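Long-range contact in chaperone CupB2 (Pseudomonas aeruginosa, PDB 3Q48), which probably acts as a periplasmic chaperone that helps fimbrial subunits fold before they are assembled into fimbriae: residues T47-Q61 and A85-R98. Sequence-based numbering, arbitrary orientation.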
loop_
_atom_site.group_PDB
_atom_site.type_symbol
_atom_site.label_atom_id
_atom_site.label_comp_id
_atom_site.label_asym_id
_atom_site.label_seq_id
_atom_site.Cartn_x
_atom_site.Cartn_y
_atom_site.Cartn_z
ATOM N N THR A 47 2.600 14.622 6.443
ATOM C CA THR A 47 2.177 14.256 7.793
ATOM C C THR A 47 1.108 13.174 7.760
ATOM O O THR A 47 0.577 12.850 6.715
ATOM C CB THR A 47 1.643 15.460 8.602
ATOM O OG1 THR A 47 0.447 15.921 7.996
ATOM C CG2 THR A 47 2.610 16.585 8.627
ATOM N N LEU A 48 0.796 12.625 8.930
ATOM C CA LEU A 48 -0.046 11.448 9.094
ATOM C C LEU A 48 -0.517 11.470 10.534
ATOM O O LEU A 48 0.287 11.686 11.441
ATOM C CB LEU A 48 0.810 10.186 8.870
ATOM C CG LEU A 48 0.245 8.848 9.388
ATOM C CD1 LEU A 48 -0.678 8.249 8.379
ATOM C CD2 LEU A 48 1.355 7.832 9.758
ATOM N N ARG A 49 -1.808 11.240 10.758
ATOM C CA ARG A 49 -2.351 11.187 12.130
ATOM C C ARG A 49 -2.449 9.750 12.619
ATOM O O ARG A 49 -2.868 8.863 11.850
ATOM C CB ARG A 49 -3.712 11.855 12.224
ATOM C CG ARG A 49 -3.678 13.298 11.873
ATOM C CD ARG A 49 -5.078 13.865 11.981
ATOM N NE ARG A 49 -5.163 15.241 11.477
ATOM C CZ ARG A 49 -6.270 15.985 11.512
ATOM N NH1 ARG A 49 -7.388 15.494 12.039
ATOM N NH2 ARG A 49 -6.264 17.221 11.027
ATOM N N VAL A 50 -2.041 9.532 13.875
ATOM C CA VAL A 50 -2.288 8.288 14.565
ATOM C C VAL A 50 -3.110 8.552 15.817
ATOM O O VAL A 50 -2.695 9.303 16.665
ATOM C CB VAL A 50 -0.985 7.540 14.949
ATOM C CG1 VAL A 50 -0.065 7.392 13.732
ATOM C CG2 VAL A 50 -0.261 8.252 16.081
ATOM N N SER A 51 -4.281 7.936 15.915
ATOM C CA SER A 51 -5.205 8.123 17.030
ATOM C C SER A 51 -5.091 7.014 18.057
ATOM O O SER A 51 -4.878 5.842 17.726
ATOM C CB SER A 51 -6.656 8.132 16.555
ATOM O OG SER A 51 -6.888 9.133 15.592
ATOM N N ASN A 52 -5.235 7.405 19.318
ATOM C CA ASN A 52 -5.309 6.467 20.426
ATOM C C ASN A 52 -6.773 6.413 20.839
ATOM O O ASN A 52 -7.329 7.370 21.420
ATOM C CB ASN A 52 -4.392 6.919 21.553
ATOM C CG ASN A 52 -4.551 6.119 22.789
ATOM O OD1 ASN A 52 -5.314 5.166 22.814
ATOM N ND2 ASN A 52 -3.835 6.506 23.852
ATOM N N THR A 53 -7.421 5.303 20.492
ATOM C CA THR A 53 -8.874 5.244 20.672
ATOM C C THR A 53 -9.283 4.800 22.088
ATOM O O THR A 53 -10.413 5.067 22.535
ATOM C CB THR A 53 -9.568 4.445 19.547
ATOM O OG1 THR A 53 -10.935 4.854 19.468
ATOM C CG2 THR A 53 -9.449 2.932 19.773
ATOM N N SER A 54 -8.325 4.193 22.797
ATOM C CA SER A 54 -8.497 3.740 24.182
ATOM C C SER A 54 -8.487 4.852 25.279
ATOM O O SER A 54 -8.417 6.069 24.986
ATOM C CB SER A 54 -7.428 2.695 24.487
ATOM O OG SER A 54 -6.208 3.324 24.823
ATOM N N GLY A 55 -8.552 4.425 26.538
ATOM C CA GLY A 55 -8.641 5.347 27.661
ATOM C C GLY A 55 -7.338 5.512 28.422
ATOM O O GLY A 55 -7.320 6.236 29.425
ATOM N N THR A 56 -6.267 4.833 27.968
ATOM C CA THR A 56 -4.904 4.964 28.551
ATOM C C THR A 56 -3.896 5.562 27.559
ATOM O O THR A 56 -3.959 5.274 26.372
ATOM C CB THR A 56 -4.302 3.588 29.056
ATOM O OG1 THR A 56 -4.303 2.636 27.995
ATOM C CG2 THR A 56 -5.087 3.021 30.194
ATOM N N PRO A 57 -2.927 6.360 28.042
ATOM C CA PRO A 57 -1.822 6.741 27.107
ATOM C C PRO A 57 -1.021 5.542 26.552
ATOM O O PRO A 57 -0.869 4.538 27.231
ATOM C CB PRO A 57 -0.907 7.635 27.965
ATOM C CG PRO A 57 -1.302 7.353 29.399
ATOM C CD PRO A 57 -2.769 6.967 29.373
ATOM N N VAL A 58 -0.499 5.665 25.334
ATOM C CA VAL A 58 0.310 4.636 24.718
ATOM C C VAL A 58 1.500 5.302 24.084
ATOM O O VAL A 58 1.406 6.463 23.667
ATOM C CB VAL A 58 -0.456 3.921 23.597
ATOM C CG1 VAL A 58 -1.858 3.556 24.056
ATOM C CG2 VAL A 58 -0.546 4.790 22.361
ATOM N N LEU A 59 2.616 4.579 23.993
ATOM C CA LEU A 59 3.729 5.031 23.174
ATOM C C LEU A 59 3.613 4.460 21.784
ATOM O O LEU A 59 3.356 3.267 21.587
ATOM C CB LEU A 59 5.103 4.682 23.775
ATOM C CG LEU A 59 5.543 5.237 25.131
ATOM C CD1 LEU A 59 6.922 4.685 25.589
ATOM C CD2 LEU A 59 5.532 6.729 25.152
ATOM N N ALA A 60 3.820 5.319 20.802
ATOM C CA ALA A 60 3.796 4.891 19.424
ATOM C C ALA A 60 5.189 5.042 18.834
ATOM O O ALA A 60 5.716 6.140 18.795
ATOM C CB ALA A 60 2.793 5.711 18.631
ATOM N N GLN A 61 5.763 3.932 18.369
ATOM C CA GLN A 61 7.034 3.946 17.642
ATOM C C GLN A 61 6.763 3.746 16.158
ATOM O O GLN A 61 5.989 2.867 15.767
ATOM C CB GLN A 61 7.952 2.841 18.154
ATOM C CG GLN A 61 9.414 2.914 17.697
ATOM C CD GLN A 61 10.227 1.778 18.333
ATOM O OE1 GLN A 61 10.034 1.456 19.512
ATOM N NE2 GLN A 61 11.096 1.149 17.560
ATOM N N ALA A 85 10.198 9.628 16.365
ATOM C CA ALA A 85 10.269 8.170 16.145
ATOM C C ALA A 85 9.448 7.412 17.192
ATOM O O ALA A 85 8.998 6.310 16.936
ATOM C CB ALA A 85 11.723 7.677 16.128
ATOM N N VAL A 86 9.254 8.029 18.353
ATOM C CA VAL A 86 8.511 7.476 19.458
ATOM C C VAL A 86 7.638 8.614 19.981
ATOM O O VAL A 86 8.108 9.748 20.219
ATOM C CB VAL A 86 9.454 6.978 20.601
ATOM C CG1 VAL A 86 8.677 6.119 21.613
ATOM C CG2 VAL A 86 10.661 6.165 20.063
ATOM N N THR A 87 6.357 8.327 20.163
ATOM C CA THR A 87 5.449 9.365 20.637
ATOM C C THR A 87 4.355 8.861 21.623
ATOM O O THR A 87 3.861 7.744 21.561
ATOM C CB THR A 87 4.968 10.261 19.461
ATOM O OG1 THR A 87 4.163 11.319 19.968
ATOM C CG2 THR A 87 4.185 9.496 18.469
ATOM N N ARG A 88 4.092 9.667 22.627
ATOM C CA ARG A 88 2.980 9.458 23.502
ATOM C C ARG A 88 1.703 9.907 22.777
ATOM O O ARG A 88 1.688 10.945 22.088
ATOM C CB ARG A 88 3.163 10.342 24.717
ATOM C CG ARG A 88 2.361 9.903 25.905
ATOM C CD ARG A 88 2.279 11.032 26.919
ATOM N NE ARG A 88 1.975 10.451 28.226
ATOM C CZ ARG A 88 0.813 10.596 28.836
ATOM N NH1 ARG A 88 -0.143 11.335 28.273
ATOM N NH2 ARG A 88 0.623 10.008 30.006
ATOM N N VAL A 89 0.632 9.142 22.935
ATOM C CA VAL A 89 -0.613 9.498 22.312
ATOM C C VAL A 89 -1.643 9.486 23.430
ATOM O O VAL A 89 -1.885 8.444 24.030
ATOM C CB VAL A 89 -0.978 8.485 21.205
ATOM C CG1 VAL A 89 -2.159 8.985 20.380
ATOM C CG2 VAL A 89 0.255 8.165 20.290
ATOM N N GLU A 90 -2.244 10.643 23.696
ATOM C CA GLU A 90 -3.221 10.795 24.753
ATOM C C GLU A 90 -4.371 9.818 24.620
ATOM O O GLU A 90 -4.694 9.387 23.518
ATOM C CB GLU A 90 -3.840 12.211 24.795
ATOM C CG GLU A 90 -2.929 13.367 25.153
ATOM C CD GLU A 90 -2.081 13.149 26.404
ATOM O OE1 GLU A 90 -2.597 12.668 27.440
ATOM O OE2 GLU A 90 -0.877 13.479 26.334
ATOM N N PRO A 91 -5.007 9.486 25.755
ATOM C CA PRO A 91 -6.311 8.827 25.700
ATOM C C PRO A 91 -7.313 9.655 24.879
ATOM O O PRO A 91 -7.428 10.873 25.068
ATOM C CB PRO A 91 -6.739 8.735 27.174
ATOM C CG PRO A 91 -5.650 9.406 27.969
ATOM C CD PRO A 91 -4.444 9.498 27.109
ATOM N N ASN A 92 -8.001 8.991 23.950
ATOM C CA ASN A 92 -8.969 9.636 23.043
ATOM C C ASN A 92 -8.363 10.865 22.405
ATOM O O ASN A 92 -8.912 11.965 22.511
ATOM C CB ASN A 92 -10.265 10.018 23.767
ATOM C CG ASN A 92 -10.810 8.895 24.642
ATOM O OD1 ASN A 92 -10.880 9.044 25.878
ATOM N ND2 ASN A 92 -11.187 7.760 24.013
ATOM N N GLY A 93 -7.222 10.682 21.769
ATOM C CA GLY A 93 -6.433 11.786 21.302
ATOM C C GLY A 93 -5.692 11.295 20.095
ATOM O O GLY A 93 -5.962 10.205 19.593
ATOM N N GLY A 94 -4.768 12.089 19.597
ATOM C CA GLY A 94 -4.058 11.708 18.402
ATOM C C GLY A 94 -2.740 12.425 18.366
ATOM O O GLY A 94 -2.617 13.541 18.887
ATOM N N ALA A 95 -1.756 11.784 17.756
ATOM C CA ALA A 95 -0.497 12.438 17.477
ATOM C C ALA A 95 -0.296 12.584 15.990
ATOM O O ALA A 95 -1.010 11.999 15.195
ATOM C CB ALA A 95 0.655 11.676 18.104
ATOM N N VAL A 96 0.688 13.378 15.623
ATOM C CA VAL A 96 0.950 13.674 14.250
ATOM C C VAL A 96 2.369 13.208 13.989
ATOM O O VAL A 96 3.314 13.623 14.702
ATOM C CB VAL A 96 0.913 15.198 14.004
ATOM C CG1 VAL A 96 1.271 15.503 12.518
ATOM C CG2 VAL A 96 -0.454 15.819 14.414
ATOM N N LEU A 97 2.536 12.360 12.979
ATOM C CA LEU A 97 3.879 11.907 12.628
ATOM C C LEU A 97 4.242 12.612 11.365
ATOM O O LEU A 97 3.376 12.868 10.528
ATOM C CB LEU A 97 3.949 10.404 12.367
ATOM C CG LEU A 97 3.382 9.429 13.383
ATOM C CD1 LEU A 97 3.429 8.088 12.730
ATOM C CD2 LEU A 97 4.145 9.424 14.750
ATOM N N ARG A 98 5.528 12.895 11.216
ATOM C CA ARG A 98 6.009 13.658 10.112
ATOM C C ARG A 98 6.994 12.819 9.353
ATOM O O ARG A 98 7.996 12.390 9.902
ATOM C CB ARG A 98 6.636 14.945 10.642
ATOM C CG ARG A 98 6.876 15.957 9.616
ATOM C CD ARG A 98 7.500 17.153 10.227
ATOM N NE ARG A 98 6.453 18.001 10.783
ATOM C CZ ARG A 98 5.535 18.651 10.055
ATOM N NH1 ARG A 98 5.508 18.550 8.726
ATOM N NH2 ARG A 98 4.622 19.397 10.659
#
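A G1 beta bulge, in which the successive residues Asn-92 and Gly-93 stand opposite the single residue Asn-52, lies where two antiparallel ladders meet, and the Asn-52 side chain ties loop 53-57 to the end of strand 86-89. CG of Asn-52 stands anti to the backbone N (chi1 172°), which carries the amide in between them. There Asn-52 ND2 donates to O of Val-89 at 2.8 Å, from above that carbonyl's plane. A second, nearly straight bond runs from Asn-52 ND2 to O of Thr-56 at 2.8 Å; both acceptors lie in the amide plane. OD1 of Asn-52 takes OG of Ser-54 on a lone pair, at 2.9 Å, so both ends of the amide are gripped and its rotation is fixed.

This clasp closes one end of the immunoglobulin-like N-terminal domain of a PapD-type chaperone. From it strand 47-52 runs antiparallel to 93-98, and strand 58-61 to 86-89, through backbone hydrogen bonds such as Val-50 with Ala-95 and Ala-60 with Thr-87; the register shifts by two between the ladders. On the inner face CD1 of Leu-97 packs against CD2 of Leu-48 (3.6 Å) and, crossing at about a right angle, CG1 of Val-50 (3.7 Å); Leu-116 and Ile-118 of strand 112-121 extend this core. Val-89 joins the two ladders, placing CG1 3.3 Å from CB of Asn-52 and CG2 3.9 Å from CB of Ala-60. On the face that carries Arg-88, CB of the loop residue Pro-57 lies over one face of the guanidinium, offset toward its rim, while Arg-88 NH1 forms a salt bridge with Glu-90 OE1.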